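Local coordinates for LRR receptor-like serine/threonine-protein kinase RGI3 (Arabidopsis thaliana, PDB 5HZ0) that binds RGF peptide hormones through its extracellular leucine-rich repeats and passes on the signal that maintains the root stem cell niche, at residues Phe331-Asn336 with Ile355-Asn360; Leu313-Ile318 with Gln335-Gly340. The protein carries 5 engineered substitutions. All blocks are in the same frame, centred on the assembly; numbering follows the deposited sequence.

Contact 1 and contact 2 lie in the leucine-rich repeat ectodomain and share Gln335 and Asn336. Contact 1 joins the parallel strands 330-332 and 354-356 and the turns after them. It is buried, and one side of it receives the bound peptide, so aromatic rings and a carboxylate stand beside the backbone bonds. In contact 2 the chain that leaves 331-336 runs on as 335-340, beside the earlier segment 313-318. It is only partly buried, with Thr315, Lys337 and Glu317 toward the surface and aliphatic chains inward. Asparagines connect the two: Asn336 reaches back to Ile314, and Asn360 OD1 accepts from Leu338 N. Ala333 CB also packs on Leu338 CD1, 3.6 Å away.

Contact 1 of 2, residues Phe331-Asn336 with Ile355-Asn360; sequences FFAWQN and IDLSYN
The carbonyl oxygen of Ala333 accepts from two asparagine side chains. Asn336 ND2 donates at 2.8 Å to Ala333 O from above the carbonyl plane, and Asn360 ND2 adds a weak bond at 3.3 Å to the same oxygen. This is the asparagine ladder of leucine-rich repeats, here between the predicted repeats LRR 15 and LRR 16. Asn360 ND2 also donates to Leu357 O of its own repeat. Asp356 N bonds to Phe331 O (3.0 Å) between the parallel strands, and Gln335 N to Ser358 O (2.9 Å) in the turns that follow.

On the peptide-binding side, with CG between the backbone N and the carbonyl carbon (chi1 61°), the Trp334 indole begins beside Asp356. Ring and carboxylate lie nearly parallel, their planes 17° apart. Asp356 OD2 is over one indole face near the rim, and this oxygen and Trp334 NE1 both bond to the backbone of the bound peptide. Asp356 OD1 accepts from Ser358 N, in an Asx turn, and from Ser358 OG. An alanine in place of Asp356 would probably leave both Ser358 donors without their mate, uncover part of the indole face and cost a bond to the peptide.

On the inner side, Leu357 CD2 meets Ala333 CB at 3.6 Å. The same methyl makes an off-centre CH-pi contact with the Phe331 ring, 4.2 Å from its centroid.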
ATOM      1  N   PHE A 331     -10.630  10.220   4.781  1.00  2.00           N
ATOM      2  CA  PHE A 331     -11.338  10.731   3.623  1.00  2.00           C
ATOM      3  C   PHE A 331     -10.352  10.834   2.435  1.00  7.58           C
ATOM      4  O   PHE A 331      -9.503  11.748   2.372  1.00  4.57           O
ATOM      5  CB  PHE A 331     -11.961  12.092   3.989  1.00  2.32           C
ATOM      6  CG  PHE A 331     -12.730  12.753   2.875  1.00  8.95           C
ATOM      7  CD1 PHE A 331     -13.422  11.998   1.937  1.00 10.53           C
ATOM      8  CD2 PHE A 331     -12.757  14.141   2.766  1.00  2.00           C
ATOM      9  CE1 PHE A 331     -14.122  12.614   0.893  1.00  6.58           C
ATOM     10  CE2 PHE A 331     -13.447  14.755   1.728  1.00 10.41           C
ATOM     11  CZ  PHE A 331     -14.137  13.984   0.787  1.00  2.00           C
ATOM     12  N   PHE A 332     -10.493   9.905   1.483  1.00  5.27           N
ATOM     13  CA  PHE A 332      -9.677   9.914   0.267  1.00  2.49           C
ATOM     14  C   PHE A 332     -10.568  10.155  -0.943  1.00  2.00           C
ATOM     15  O   PHE A 332     -11.342   9.278  -1.347  1.00  3.07           O
ATOM     16  CB  PHE A 332      -8.915   8.588   0.080  1.00  2.00           C
ATOM     17  CG  PHE A 332      -7.795   8.367   1.072  1.00  4.31           C
ATOM     18  CD1 PHE A 332      -7.507   9.307   2.053  1.00  4.75           C
ATOM     19  CD2 PHE A 332      -7.023   7.211   1.015  1.00  2.00           C
ATOM     20  CE1 PHE A 332      -6.471   9.088   2.980  1.00  5.59           C
ATOM     21  CE2 PHE A 332      -5.994   6.989   1.922  1.00 12.80           C
ATOM     22  CZ  PHE A 332      -5.710   7.933   2.905  1.00  2.00           C
ATOM     23  N   ALA A 333     -10.501  11.380  -1.459  1.00  4.45           N
ATOM     24  CA  ALA A 333     -11.055  11.777  -2.762  1.00  2.00           C
ATOM     25  C   ALA A 333     -10.041  12.070  -3.901  1.00  5.98           C
ATOM     26  O   ALA A 333     -10.410  12.708  -4.893  1.00  3.15           O
ATOM     27  CB  ALA A 333     -12.046  12.911  -2.600  1.00  6.56           C
ATOM     28  N   TRP A 334      -8.759  11.747  -3.707  1.00  2.00           N
ATOM     29  CA  TRP A 334      -7.717  12.144  -4.671  1.00  2.00           C
ATOM     30  C   TRP A 334      -7.896  11.574  -6.086  1.00  2.00           C
ATOM     31  O   TRP A 334      -8.536  10.547  -6.271  1.00  2.00           O
ATOM     32  CB  TRP A 334      -6.292  11.907  -4.135  1.00  2.00           C
ATOM     33  CG  TRP A 334      -5.906  10.486  -3.788  1.00 18.85           C
ATOM     34  CD1 TRP A 334      -6.218   9.799  -2.640  1.00 15.37           C
ATOM     35  CD2 TRP A 334      -5.093   9.593  -4.578  1.00 14.37           C
ATOM     36  NE1 TRP A 334      -5.669   8.531  -2.683  1.00 12.04           N
ATOM     37  CE2 TRP A 334      -4.976   8.385  -3.859  1.00 11.59           C
ATOM     38  CE3 TRP A 334      -4.462   9.701  -5.824  1.00 20.86           C
ATOM     39  CZ2 TRP A 334      -4.249   7.299  -4.345  1.00 11.88           C
ATOM     40  CZ3 TRP A 334      -3.746   8.625  -6.302  1.00  2.00           C
ATOM     41  CH2 TRP A 334      -3.648   7.438  -5.566  1.00  6.18           C
ATOM     42  N   GLN A 335      -7.358  12.292  -7.075  1.00  2.00           N
ATOM     43  CA  GLN A 335      -7.475  11.928  -8.496  1.00  2.00           C
ATOM     44  C   GLN A 335      -8.934  11.841  -8.913  1.00  2.00           C
ATOM     45  O   GLN A 335      -9.447  10.778  -9.285  1.00  2.00           O
ATOM     46  CB  GLN A 335      -6.719  10.625  -8.827  1.00  6.03           C
ATOM     47  CG  GLN A 335      -6.545  10.338 -10.310  1.00  2.00           C
ATOM     48  CD  GLN A 335      -5.869  11.492 -11.053  1.00  6.06           C
ATOM     49  OE1 GLN A 335      -4.641  11.612 -11.054  1.00  2.00           O
ATOM     50  NE2 GLN A 335      -6.681  12.364 -11.662  1.00  3.11           N
ATOM     51  N   ASN A 336      -9.589  12.993  -8.846  1.00  2.00           N
ATOM     52  CA  ASN A 336     -10.929  13.163  -9.377  1.00  3.73           C
ATOM     53  C   ASN A 336     -11.049  14.495 -10.115  1.00  4.11           C
ATOM     54  O   ASN A 336     -10.053  15.159 -10.389  1.00  7.60           O
ATOM     55  CB  ASN A 336     -11.972  13.100  -8.250  1.00  3.92           C
ATOM     56  CG  ASN A 336     -12.345  11.699  -7.909  1.00  8.70           C
ATOM     57  OD1 ASN A 336     -12.983  11.012  -8.714  1.00  6.22           O
ATOM     58  ND2 ASN A 336     -11.929  11.240  -6.722  1.00  2.00           N
ATOM     59  N   ILE A 355      -6.618  13.004   5.472  1.00  2.00           N
ATOM     60  CA  ILE A 355      -7.343  13.602   4.366  1.00  7.76           C
ATOM     61  C   ILE A 355      -6.422  13.624   3.127  1.00  2.00           C
ATOM     62  O   ILE A 355      -5.360  14.239   3.172  1.00  2.00           O
ATOM     63  CB  ILE A 355      -7.764  15.040   4.708  1.00  2.00           C
ATOM     64  CG1 ILE A 355      -8.644  15.061   5.953  1.00  7.83           C
ATOM     65  CG2 ILE A 355      -8.481  15.691   3.531  1.00 14.73           C
ATOM     66  CD1 ILE A 355      -8.811  16.446   6.542  1.00  5.37           C
ATOM     67  N   ASP A 356      -6.797  12.923   2.055  1.00  3.09           N
ATOM     68  CA  ASP A 356      -6.102  13.105   0.779  1.00  4.28           C
ATOM     69  C   ASP A 356      -7.083  13.551  -0.304  1.00  5.18           C
ATOM     70  O   ASP A 356      -7.899  12.764  -0.802  1.00  4.57           O
ATOM     71  CB  ASP A 356      -5.379  11.818   0.352  1.00  7.96           C
ATOM     72  CG  ASP A 356      -4.395  12.030  -0.826  1.00 12.08           C
ATOM     73  OD1 ASP A 356      -4.489  13.060  -1.540  1.00 15.97           O
ATOM     74  OD2 ASP A 356      -3.518  11.151  -1.029  1.00  5.91           O
ATOM     75  N   LEU A 357      -6.986  14.836  -0.637  1.00  4.47           N
ATOM     76  CA  LEU A 357      -7.722  15.483  -1.733  1.00  4.80           C
ATOM     77  C   LEU A 357      -6.909  15.804  -3.017  1.00  2.73           C
ATOM     78  O   LEU A 357      -7.371  16.569  -3.872  1.00  6.65           O
ATOM     79  CB  LEU A 357      -8.500  16.692  -1.209  1.00  2.00           C
ATOM     80  CG  LEU A 357      -9.434  16.331  -0.048  1.00  2.00           C
ATOM     81  CD1 LEU A 357     -10.140  17.553   0.514  1.00  2.00           C
ATOM     82  CD2 LEU A 357     -10.446  15.266  -0.471  1.00  8.68           C
ATOM     83  N   SER A 358      -5.686  15.289  -3.116  1.00  2.00           N
ATOM     84  CA  SER A 358      -4.769  15.662  -4.220  1.00  2.68           C
ATOM     85  C   SER A 358      -5.334  15.366  -5.597  1.00  2.94           C
ATOM     86  O   SER A 358      -6.248  14.562  -5.754  1.00  2.00           O
ATOM     87  CB  SER A 358      -3.428  14.915  -4.128  1.00  2.00           C
ATOM     88  OG  SER A 358      -2.779  15.067  -2.873  1.00  3.67           O
ATOM     89  N   TYR A 359      -4.793  16.053  -6.596  1.00  7.35           N
ATOM     90  CA  TYR A 359      -5.160  15.827  -7.992  1.00  4.94           C
ATOM     91  C   TYR A 359      -6.645  16.057  -8.236  1.00  2.00           C
ATOM     92  O   TYR A 359      -7.384  15.167  -8.673  1.00  2.00           O
ATOM     93  CB  TYR A 359      -4.746  14.423  -8.468  1.00  7.54           C
ATOM     94  CG  TYR A 359      -3.256  14.188  -8.462  1.00  2.00           C
ATOM     95  CD1 TYR A 359      -2.436  14.742  -9.445  1.00  2.00           C
ATOM     96  CD2 TYR A 359      -2.670  13.393  -7.493  1.00  3.89           C
ATOM     97  CE1 TYR A 359      -1.063  14.531  -9.438  1.00  2.00           C
ATOM     98  CE2 TYR A 359      -1.317  13.175  -7.474  1.00  2.00           C
ATOM     99  CZ  TYR A 359      -0.519  13.738  -8.447  1.00 11.64           C
ATOM    100  OH  TYR A 359       0.827  13.498  -8.405  1.00 14.40           O
ATOM    101  N   ASN A 360      -7.049  17.294  -7.990  1.00  2.00           N
ATOM    102  CA  ASN A 360      -8.368  17.772  -8.336  1.00  2.00           C
ATOM    103  C   ASN A 360      -8.255  19.210  -8.808  1.00  2.00           C
ATOM    104  O   ASN A 360      -7.164  19.723  -9.064  1.00  4.02           O
ATOM    105  CB  ASN A 360      -9.316  17.707  -7.134  1.00  2.54           C
ATOM    106  CG  ASN A 360      -9.791  16.301  -6.837  1.00  6.66           C
ATOM    107  OD1 ASN A 360     -10.660  15.787  -7.530  1.00  2.62           O
ATOM    108  ND2 ASN A 360      -9.237  15.680  -5.795  1.00  2.00           N
TER

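Contact 2 of 2, residues Leu313-Ile318 with Gln335-Gly340; sequences LITGEI and QNKLTG
Ile314 N donates to Asn336 OD1 at 3.0 Å, from 30° out of the amide carbonyl plane. Ile314 O takes a weak bond from Lys337 N. Thr339 N then gives a straighter one to Gly316 O, at 2.8 Å and 167°, and Thr339 OG1 adds a weak, long bond to that oxygen. CA-H...O contacts supplement these, such as Glu317 CA to Thr339 O at 3.4 Å.

The aliphatic side chains of Ile314, Ile318 and Leu338 pack on the inner side. Ile314 and Leu338 lie side by side and point the same way, with Ile314 CG2 4.2 Å from Leu338 CD2. Ile318 crosses Leu338 at about a right angle and brings CG1 to 3.9 Å from Leu338 CD1. Leu362 touches both Ile318 and Leu338 and continues this row into the next repeat.

On the outer side, Thr315 CG2 rests on Lys337 CB at 3.6 Å. Thr315 OG1 bonds instead to Gly292 O of the preceding repeat. Gly316 and Gly340 hold positive phi angles, where a side chain would press on the preceding carbonyl. The ITGEI of 314-318 and the LTG of 338-340 lie side by side as in the short, here loosely bonded, second sheet of plant-specific leucine-rich repeats, with their LTGxIP signature.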
ATOM      1  N   LEU A 313     -13.879   9.550 -11.781  1.00  2.00           N
ATOM      2  CA  LEU A 313     -14.331  10.716 -12.541  1.00 18.90           C
ATOM      3  C   LEU A 313     -15.239  11.727 -11.788  1.00  9.12           C
ATOM      4  O   LEU A 313     -15.992  12.474 -12.414  1.00  7.99           O
ATOM      5  CB  LEU A 313     -14.887  10.294 -13.917  1.00 13.71           C
ATOM      6  CG  LEU A 313     -13.971   9.412 -14.797  1.00 13.53           C
ATOM      7  CD1 LEU A 313     -14.701   8.984 -16.065  1.00 11.07           C
ATOM      8  CD2 LEU A 313     -12.624  10.067 -15.144  1.00  2.00           C
ATOM      9  N   ILE A 314     -15.304  11.645 -10.467  1.00 14.77           N
ATOM     10  CA  ILE A 314     -16.292  12.440  -9.706  1.00  2.55           C
ATOM     11  C   ILE A 314     -16.101  13.957  -9.843  1.00  6.70           C
ATOM     12  O   ILE A 314     -15.000  14.477  -9.653  1.00 11.93           O
ATOM     13  CB  ILE A 314     -16.304  12.014  -8.249  1.00  6.02           C
ATOM     14  CG1 ILE A 314     -16.454  10.490  -8.187  1.00  2.00           C
ATOM     15  CG2 ILE A 314     -17.396  12.788  -7.438  1.00  5.60           C
ATOM     16  CD1 ILE A 314     -16.270   9.910  -6.806  1.00 29.89           C
ATOM     17  N   THR A 315     -17.165  14.651 -10.233  1.00  2.00           N
ATOM     18  CA  THR A 315     -17.126  16.101 -10.401  1.00  7.79           C
ATOM     19  C   THR A 315     -17.890  16.771  -9.275  1.00  7.25           C
ATOM     20  O   THR A 315     -18.520  16.107  -8.478  1.00 11.40           O
ATOM     21  CB  THR A 315     -17.830  16.508 -11.703  1.00  4.20           C
ATOM     22  OG1 THR A 315     -19.069  15.800 -11.785  1.00 12.69           O
ATOM     23  CG2 THR A 315     -16.985  16.151 -12.914  1.00  2.42           C
ATOM     24  N   GLY A 316     -17.888  18.097  -9.255  1.00  9.40           N
ATOM     25  CA  GLY A 316     -18.710  18.836  -8.328  1.00  2.00           C
ATOM     26  C   GLY A 316     -17.925  19.297  -7.128  1.00 12.24           C
ATOM     27  O   GLY A 316     -16.691  19.207  -7.105  1.00  6.70           O
ATOM     28  N   GLU A 317     -18.654  19.786  -6.125  1.00  8.31           N
ATOM     29  CA  GLU A 317     -18.067  20.263  -4.884  1.00  5.50           C
ATOM     30  C   GLU A 317     -18.197  19.241  -3.760  1.00  7.13           C
ATOM     31  O   GLU A 317     -19.155  18.475  -3.714  1.00 14.63           O
ATOM     32  CB  GLU A 317     -18.733  21.560  -4.438  1.00  2.00           C
ATOM     33  CG  GLU A 317     -18.540  22.731  -5.374  1.00 11.26           C
ATOM     34  CD  GLU A 317     -18.796  24.050  -4.669  1.00 22.83           C
ATOM     35  OE1 GLU A 317     -19.173  25.033  -5.337  1.00 25.00           O
ATOM     36  OE2 GLU A 317     -18.608  24.099  -3.435  1.00 34.28           O
ATOM     37  N   ILE A 318     -17.221  19.230  -2.857  1.00  9.29           N
ATOM     38  CA  ILE A 318     -17.321  18.444  -1.640  1.00  8.20           C
ATOM     39  C   ILE A 318     -18.427  19.037  -0.790  1.00  6.36           C
ATOM     40  O   ILE A 318     -18.397  20.226  -0.472  1.00 13.56           O
ATOM     41  CB  ILE A 318     -16.012  18.483  -0.857  1.00  7.70           C
ATOM     42  CG1 ILE A 318     -14.861  17.996  -1.748  1.00  3.40           C
ATOM     43  CG2 ILE A 318     -16.132  17.644   0.427  1.00  8.05           C
ATOM     44  CD1 ILE A 318     -13.498  18.428  -1.265  1.00  2.32           C
ATOM     45  N   GLN A 335      -7.358  12.292  -7.075  1.00  2.00           N
ATOM     46  CA  GLN A 335      -7.475  11.928  -8.496  1.00  2.00           C
ATOM     47  C   GLN A 335      -8.934  11.841  -8.913  1.00  2.00           C
ATOM     48  O   GLN A 335      -9.447  10.778  -9.285  1.00  2.00           O
ATOM     49  CB  GLN A 335      -6.719  10.625  -8.827  1.00  6.03           C
ATOM     50  CG  GLN A 335      -6.545  10.338 -10.310  1.00  2.00           C
ATOM     51  CD  GLN A 335      -5.869  11.492 -11.053  1.00  6.06           C
ATOM     52  OE1 GLN A 335      -4.641  11.612 -11.054  1.00  2.00           O
ATOM     53  NE2 GLN A 335      -6.681  12.364 -11.662  1.00  3.11           N
ATOM     54  N   ASN A 336      -9.589  12.993  -8.846  1.00  2.00           N
ATOM     55  CA  ASN A 336     -10.929  13.163  -9.377  1.00  3.73           C
ATOM     56  C   ASN A 336     -11.049  14.495 -10.115  1.00  4.11           C
ATOM     57  O   ASN A 336     -10.053  15.159 -10.389  1.00  7.60           O
ATOM     58  CB  ASN A 336     -11.972  13.100  -8.250  1.00  3.92           C
ATOM     59  CG  ASN A 336     -12.345  11.699  -7.909  1.00  8.70           C
ATOM     60  OD1 ASN A 336     -12.983  11.012  -8.714  1.00  6.22           O
ATOM     61  ND2 ASN A 336     -11.929  11.240  -6.722  1.00  2.00           N
ATOM     62  N   LYS A 337     -12.276  14.844 -10.471  1.00  6.89           N
ATOM     63  CA  LYS A 337     -12.637  16.153 -11.013  1.00 11.06           C
ATOM     64  C   LYS A 337     -13.234  17.181 -10.015  1.00 14.01           C
ATOM     65  O   LYS A 337     -13.975  18.078 -10.429  1.00 14.22           O
ATOM     66  CB  LYS A 337     -13.493  16.006 -12.266  1.00 13.38           C
ATOM     67  CG  LYS A 337     -12.694  15.987 -13.525  1.00  5.98           C
ATOM     68  CD  LYS A 337     -11.905  14.726 -13.700  1.00 19.78           C
ATOM     69  CE  LYS A 337     -11.042  14.876 -14.965  1.00 30.97           C
ATOM     70  NZ  LYS A 337      -9.881  13.941 -15.010  1.00 35.27           N
ATOM     71  N   LEU A 338     -13.073  16.960  -8.714  1.00 12.33           N
ATOM     72  CA  LEU A 338     -13.627  17.877  -7.711  1.00  3.49           C
ATOM     73  C   LEU A 338     -13.220  19.346  -7.902  1.00  2.79           C
ATOM     74  O   LEU A 338     -12.049  19.634  -8.136  1.00  7.04           O
ATOM     75  CB  LEU A 338     -13.219  17.435  -6.303  1.00  8.23           C
ATOM     76  CG  LEU A 338     -13.613  16.044  -5.810  1.00 13.16           C
ATOM     77  CD1 LEU A 338     -13.008  15.811  -4.438  1.00  2.00           C
ATOM     78  CD2 LEU A 338     -15.117  15.858  -5.776  1.00 10.63           C
ATOM     79  N   THR A 339     -14.186  20.267  -7.778  1.00  6.58           N
ATOM     80  CA  THR A 339     -13.917  21.718  -7.808  1.00  4.47           C
ATOM     81  C   THR A 339     -14.460  22.436  -6.583  1.00 11.26           C
ATOM     82  O   THR A 339     -15.126  21.834  -5.742  1.00 13.93           O
ATOM     83  CB  THR A 339     -14.607  22.406  -8.991  1.00  3.14           C
ATOM     84  OG1 THR A 339     -15.994  22.054  -8.986  1.00 14.76           O
ATOM     85  CG2 THR A 339     -13.984  21.979 -10.318  1.00  6.16           C
ATOM     86  N   GLY A 340     -14.217  23.741  -6.516  1.00 12.15           N
ATOM     87  CA  GLY A 340     -14.751  24.556  -5.438  1.00  8.84           C
ATOM     88  C   GLY A 340     -13.815  24.593  -4.254  1.00  8.00           C
ATOM     89  O   GLY A 340     -12.727  24.018  -4.301  1.00 12.88           O
TER